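Local coordinates for protein putative esterase (PDB 7C4D) that probably hydrolyses carboxylic esters, as a marine bacterial esterase of the alpha/beta hydrolase fold, at residues D120-Y126 against G222-I228; P216-L220 against K266-F270. All coordinates share one frame; numbering follows the deposited sequence.

Contact 1. Residues D120-Y126 against G222-I228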
# COMPACT_ATOMS: atom_id res chain seq x y z
N ASP A 120 0.04 1.62 -9.24
CA ASP A 120 1.46 1.87 -9.49
C ASP A 120 2.41 0.80 -8.93
O ASP A 120 3.37 1.14 -8.24
CB ASP A 120 1.85 3.31 -9.16
CG ASP A 120 3.06 3.81 -9.95
OD1 ASP A 120 3.01 3.80 -11.21
OD2 ASP A 120 4.05 4.19 -9.32
N ILE A 121 2.18 -0.48 -9.25
CA ILE A 121 3.11 -1.55 -8.99
C ILE A 121 2.79 -2.72 -9.93
O ILE A 121 1.64 -2.91 -10.32
CB ILE A 121 3.07 -1.96 -7.50
CG1 ILE A 121 4.31 -2.77 -7.13
CG2 ILE A 121 1.77 -2.67 -7.19
CD1 ILE A 121 4.38 -3.28 -5.71
N ALA A 122 3.82 -3.49 -10.29
CA ALA A 122 3.61 -4.59 -11.23
C ALA A 122 3.65 -5.91 -10.46
O ALA A 122 4.17 -5.96 -9.36
CB ALA A 122 4.63 -4.53 -12.35
N PRO A 123 3.14 -7.03 -10.98
CA PRO A 123 3.21 -8.27 -10.23
C PRO A 123 4.62 -8.84 -10.05
O PRO A 123 4.84 -9.65 -9.15
CB PRO A 123 2.31 -9.25 -11.00
CG PRO A 123 1.70 -8.48 -12.14
CD PRO A 123 2.48 -7.19 -12.28
N GLY A 124 5.59 -8.40 -10.85
CA GLY A 124 6.88 -9.07 -10.87
C GLY A 124 7.93 -8.50 -9.90
O GLY A 124 7.74 -7.48 -9.23
N LYS A 125 9.07 -9.19 -9.83
CA LYS A 125 10.13 -8.87 -8.90
C LYS A 125 10.89 -7.66 -9.40
O LYS A 125 11.07 -7.51 -10.60
CB LYS A 125 11.07 -10.08 -8.73
CG LYS A 125 12.39 -9.78 -8.02
CD LYS A 125 13.38 -10.92 -8.07
CE LYS A 125 14.77 -10.45 -7.69
NZ LYS A 125 15.72 -11.58 -7.53
N TYR A 126 11.30 -6.79 -8.46
CA TYR A 126 12.18 -5.66 -8.71
C TYR A 126 13.58 -6.05 -8.22
O TYR A 126 13.72 -6.56 -7.12
CB TYR A 126 11.66 -4.43 -7.98
CG TYR A 126 10.32 -3.91 -8.45
CD1 TYR A 126 9.14 -4.51 -8.03
CD2 TYR A 126 10.24 -2.85 -9.35
CE1 TYR A 126 7.91 -4.07 -8.48
CE2 TYR A 126 9.02 -2.40 -9.82
CZ TYR A 126 7.86 -3.02 -9.38
OH TYR A 126 6.64 -2.58 -9.80
N GLY A 222 1.39 5.78 -12.59
CA GLY A 222 1.78 7.19 -12.60
C GLY A 222 2.68 7.48 -13.81
O GLY A 222 3.60 6.71 -14.11
N GLU A 223 2.38 8.55 -14.54
CA GLU A 223 3.14 8.92 -15.75
C GLU A 223 4.63 9.06 -15.43
O GLU A 223 5.46 8.57 -16.18
CB GLU A 223 2.61 10.23 -16.34
CG GLU A 223 3.21 10.60 -17.70
CD GLU A 223 3.18 12.08 -18.07
OE1 GLU A 223 2.31 12.83 -17.58
OE2 GLU A 223 4.06 12.49 -18.86
N LEU A 224 4.95 9.75 -14.32
CA LEU A 224 6.32 10.08 -13.93
C LEU A 224 6.93 9.01 -13.02
O LEU A 224 7.93 9.26 -12.37
CB LEU A 224 6.33 11.43 -13.22
CG LEU A 224 5.41 12.51 -13.80
CD1 LEU A 224 5.16 13.61 -12.79
CD2 LEU A 224 5.94 13.07 -15.11
N SER A 225 6.33 7.82 -12.98
CA SER A 225 6.88 6.71 -12.22
C SER A 225 7.21 5.55 -13.17
O SER A 225 6.62 5.42 -14.24
CB SER A 225 5.94 6.29 -11.14
OG SER A 225 6.15 4.94 -10.76
N ASP A 226 8.16 4.72 -12.73
CA ASP A 226 8.64 3.60 -13.52
C ASP A 226 8.43 2.29 -12.79
O ASP A 226 9.10 1.32 -13.12
CB ASP A 226 10.11 3.78 -13.90
CG ASP A 226 10.30 4.79 -15.02
OD1 ASP A 226 9.49 4.79 -15.97
OD2 ASP A 226 11.25 5.59 -14.92
N TYR A 227 7.46 2.24 -11.87
CA TYR A 227 7.11 0.97 -11.23
C TYR A 227 6.45 0.04 -12.23
O TYR A 227 6.64 -1.17 -12.12
CB TYR A 227 6.25 1.16 -9.98
CG TYR A 227 7.01 1.67 -8.78
CD1 TYR A 227 7.63 2.91 -8.82
CD2 TYR A 227 7.06 0.95 -7.61
CE1 TYR A 227 8.33 3.39 -7.72
CE2 TYR A 227 7.76 1.40 -6.50
CZ TYR A 227 8.40 2.62 -6.57
OH TYR A 227 9.07 3.09 -5.50
N ILE A 228 5.66 0.61 -13.16
CA ILE A 228 5.08 -0.15 -14.27
C ILE A 228 5.66 0.36 -15.59
O ILE A 228 5.59 1.55 -15.89
CB ILE A 228 3.53 -0.13 -14.26
CG1 ILE A 228 2.91 -0.60 -12.93
CG2 ILE A 228 2.95 -0.89 -15.44
CD1 ILE A 228 1.36 -0.54 -12.88
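Both carboxylate oxygens of Asp120 are held by the end of strand 217-222 and the type I turn, Gly222 to Ser225, that begins there. OD2 receives the hydroxyl of Ser225 on its syn lone pair, with OG 2.7 Å from OD2, while the backbone N of Gly222 reaches OD1 from above the carboxylate plane at 2.9 Å, in a nearly straight bond (163°). Ser225 OG also accepts from Tyr227 N, closing an ST turn that fixes the hydroxyl for its bond to the aspartate. A second hydrogen-bonded node is the phenol of Tyr126: its OH donates to Tyr227 O (2.7 Å), tilted from the carbonyl plane, and accepts from Ala122 N, so one hydroxyl ties its own loop to the other.

Van der Waals contacts, several of them to backbone carbonyls, complete the interface. Tyr227 CB lies 3.4 Å from Asp120 O; with CG anti to the carbonyl carbon (chi1 -75°) the ring stands beside Asp120, oblique to the Tyr126 ring. Ile228 runs CD1 against the backbone of Ile121, 3.5 Å from Ile121 O.

Asp120 OD2 additionally bonds His253 ND1, and the Tyr227 ring stacks on that histidine. An alanine here in place of Asp120 would probably leave His253 ND1, Ser225 OG and Gly222 N without the carboxylate they share. The arrangement is consistent with the acid end of a Ser-His-Asp catalytic triad, Ser96-His253-Asp120, in an alpha/beta hydrolase.

Contact 2. Residues P216-L220 against K266-F270; sequences PALFL and KTLEF
Phe270 lies against Leu218 in the main contact between strand 217-220 and helix 266-270. Leu218 CB sits over the centre of the Phe270 ring, 3.6 Å from the ring centroid and 11° off the normal, a CH-pi contact made squarely on one face. The two side chains lie alongside one another, running opposite ways: the phenyl reaches toward the strand while Leu218 CD2 extends back to Phe270 CB, 3.7 Å away. A first torsion with CG anti to the backbone N (chi1 176°) carries the ring out from the helix, and its far end meets the strand backbone, where Phe270 CZ is 3.4 Å from Ala217 C. Pro216 borders the same end of the ring, its carbonyl O near the ring plane at the edge and its CB 4.0 Å from Phe270 CZ.

Packing continues one turn earlier in the helix. Leu220 CD2 touches Lys266 CB at 3.7 Å, the two side chains crossing at a slant. Only the base of the lysine takes part; its chain bends at chi2 and the amino end leads away from the strand. Between these pairs, Leu218 CD2 also lies 3.8 Å from Lys266 O. Leu220 CD1 makes a looser approach to Thr267, whose hydroxyl OG1 is engaged by Phe263 O within the helix.

No hydrogen bond joins the two segments. Val246 of strand 244-248 touches Leu218, Leu220 and Lys266, and Ile117 of strand 113-119 touches Leu220, Thr267 and Phe270, so strands flanking 217-222 extend the apolar surface beneath the helix. The strand and helix axes run nearly antiparallel, at 166° and 10.2 Å apart. This is helix-on-sheet packing of an alpha/beta hydrolase, with the C-terminal helix 260-270 helping to cover one face of the central sheet.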
# COMPACT_ATOMS: atom_id res chain seq x y z
N PRO A 216 -11.93 -8.96 -12.89
CA PRO A 216 -11.61 -7.70 -13.57
C PRO A 216 -10.59 -6.87 -12.78
O PRO A 216 -10.78 -6.63 -11.60
CB PRO A 216 -12.95 -6.94 -13.65
CG PRO A 216 -14.01 -8.01 -13.47
CD PRO A 216 -13.37 -9.10 -12.62
N ALA A 217 -9.53 -6.40 -13.42
CA ALA A 217 -8.51 -5.66 -12.71
C ALA A 217 -8.19 -4.37 -13.46
O ALA A 217 -8.19 -4.33 -14.68
CB ALA A 217 -7.26 -6.51 -12.59
N LEU A 218 -7.82 -3.34 -12.69
CA LEU A 218 -7.37 -2.06 -13.22
C LEU A 218 -5.98 -1.74 -12.66
O LEU A 218 -5.80 -1.74 -11.44
CB LEU A 218 -8.39 -0.97 -12.87
CG LEU A 218 -7.96 0.49 -13.15
CD1 LEU A 218 -7.70 0.70 -14.64
CD2 LEU A 218 -9.03 1.49 -12.67
N PHE A 219 -4.99 -1.54 -13.54
CA PHE A 219 -3.66 -1.07 -13.15
C PHE A 219 -3.60 0.42 -13.46
O PHE A 219 -3.74 0.85 -14.62
CB PHE A 219 -2.57 -1.91 -13.83
CG PHE A 219 -2.46 -3.32 -13.30
CD1 PHE A 219 -3.44 -4.27 -13.56
CD2 PHE A 219 -1.41 -3.68 -12.45
CE1 PHE A 219 -3.36 -5.57 -13.05
CE2 PHE A 219 -1.35 -4.96 -11.91
CZ PHE A 219 -2.31 -5.91 -12.21
N LEU A 220 -3.41 1.22 -12.41
CA LEU A 220 -3.22 2.65 -12.57
C LEU A 220 -1.73 2.98 -12.40
O LEU A 220 -1.16 2.79 -11.34
CB LEU A 220 -4.07 3.40 -11.54
CG LEU A 220 -5.57 3.47 -11.80
CD1 LEU A 220 -6.24 3.96 -10.53
CD2 LEU A 220 -5.88 4.44 -12.93
N LYS A 266 -10.97 7.67 -12.36
CA LYS A 266 -10.65 6.38 -12.95
C LYS A 266 -11.21 5.20 -12.15
O LYS A 266 -11.64 4.23 -12.75
CB LYS A 266 -9.14 6.26 -13.11
CG LYS A 266 -8.54 7.31 -14.03
CD LYS A 266 -9.27 7.46 -15.33
CE LYS A 266 -8.48 8.31 -16.31
NZ LYS A 266 -9.28 8.56 -17.53
N THR A 267 -11.22 5.32 -10.82
CA THR A 267 -11.77 4.36 -9.87
C THR A 267 -13.28 4.25 -10.07
O THR A 267 -13.81 3.14 -10.15
CB THR A 267 -11.40 4.78 -8.43
OG1 THR A 267 -9.98 4.75 -8.27
CG2 THR A 267 -12.10 4.00 -7.32
N LEU A 268 -14.00 5.39 -10.16
CA LEU A 268 -15.46 5.36 -10.26
C LEU A 268 -15.93 4.93 -11.64
O LEU A 268 -17.02 4.38 -11.76
CB LEU A 268 -16.11 6.69 -9.85
CG LEU A 268 -16.06 6.98 -8.33
CD1 LEU A 268 -16.58 8.38 -7.97
CD2 LEU A 268 -16.78 5.91 -7.50
N GLU A 269 -15.11 5.14 -12.67
CA GLU A 269 -15.46 4.65 -13.99
C GLU A 269 -15.25 3.12 -14.12
O GLU A 269 -15.87 2.49 -14.98
CB GLU A 269 -14.69 5.45 -15.05
CG GLU A 269 -15.14 6.91 -15.16
CD GLU A 269 -14.23 7.85 -15.95
OE1 GLU A 269 -13.14 7.42 -16.43
OE2 GLU A 269 -14.56 9.04 -16.06
N PHE A 270 -14.40 2.53 -13.26
CA PHE A 270 -14.10 1.09 -13.32
C PHE A 270 -15.00 0.28 -12.38
O PHE A 270 -15.58 -0.69 -12.79
CB PHE A 270 -12.61 0.84 -13.04
CG PHE A 270 -12.19 -0.61 -12.99
CD1 PHE A 270 -12.20 -1.39 -14.14
CD2 PHE A 270 -11.84 -1.23 -11.79
CE1 PHE A 270 -11.83 -2.74 -14.09
CE2 PHE A 270 -11.42 -2.56 -11.75
CZ PHE A 270 -11.41 -3.31 -12.91

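In the fold
Strand 217-222 connects the two contacts: its residues 217-220, with Pro216 just before it, pack against helix 260-270 in contact 2, and its end at Gly222 enters the turn that grips Asp120 in contact 1. The centres are about 16 Å apart, yet the contacts touch directly. Asp120 N lies 2.7 Å from Leu220 O, a probable hydrogen bond from the residue just after strand 113-119 to the neighbouring parallel strand, and the Phe219 ring packs through CD2 on Ile121 O (3.8 Å) and Ile228 CD1 (4.2 Å). Contact 1 thus lies at the C-terminal ends of the strands, contributing Asp120 to the probable triad and with an acetate ion about 5 Å from the Tyr227 side chain, whereas contact 2 belongs to the sheet's helical covering.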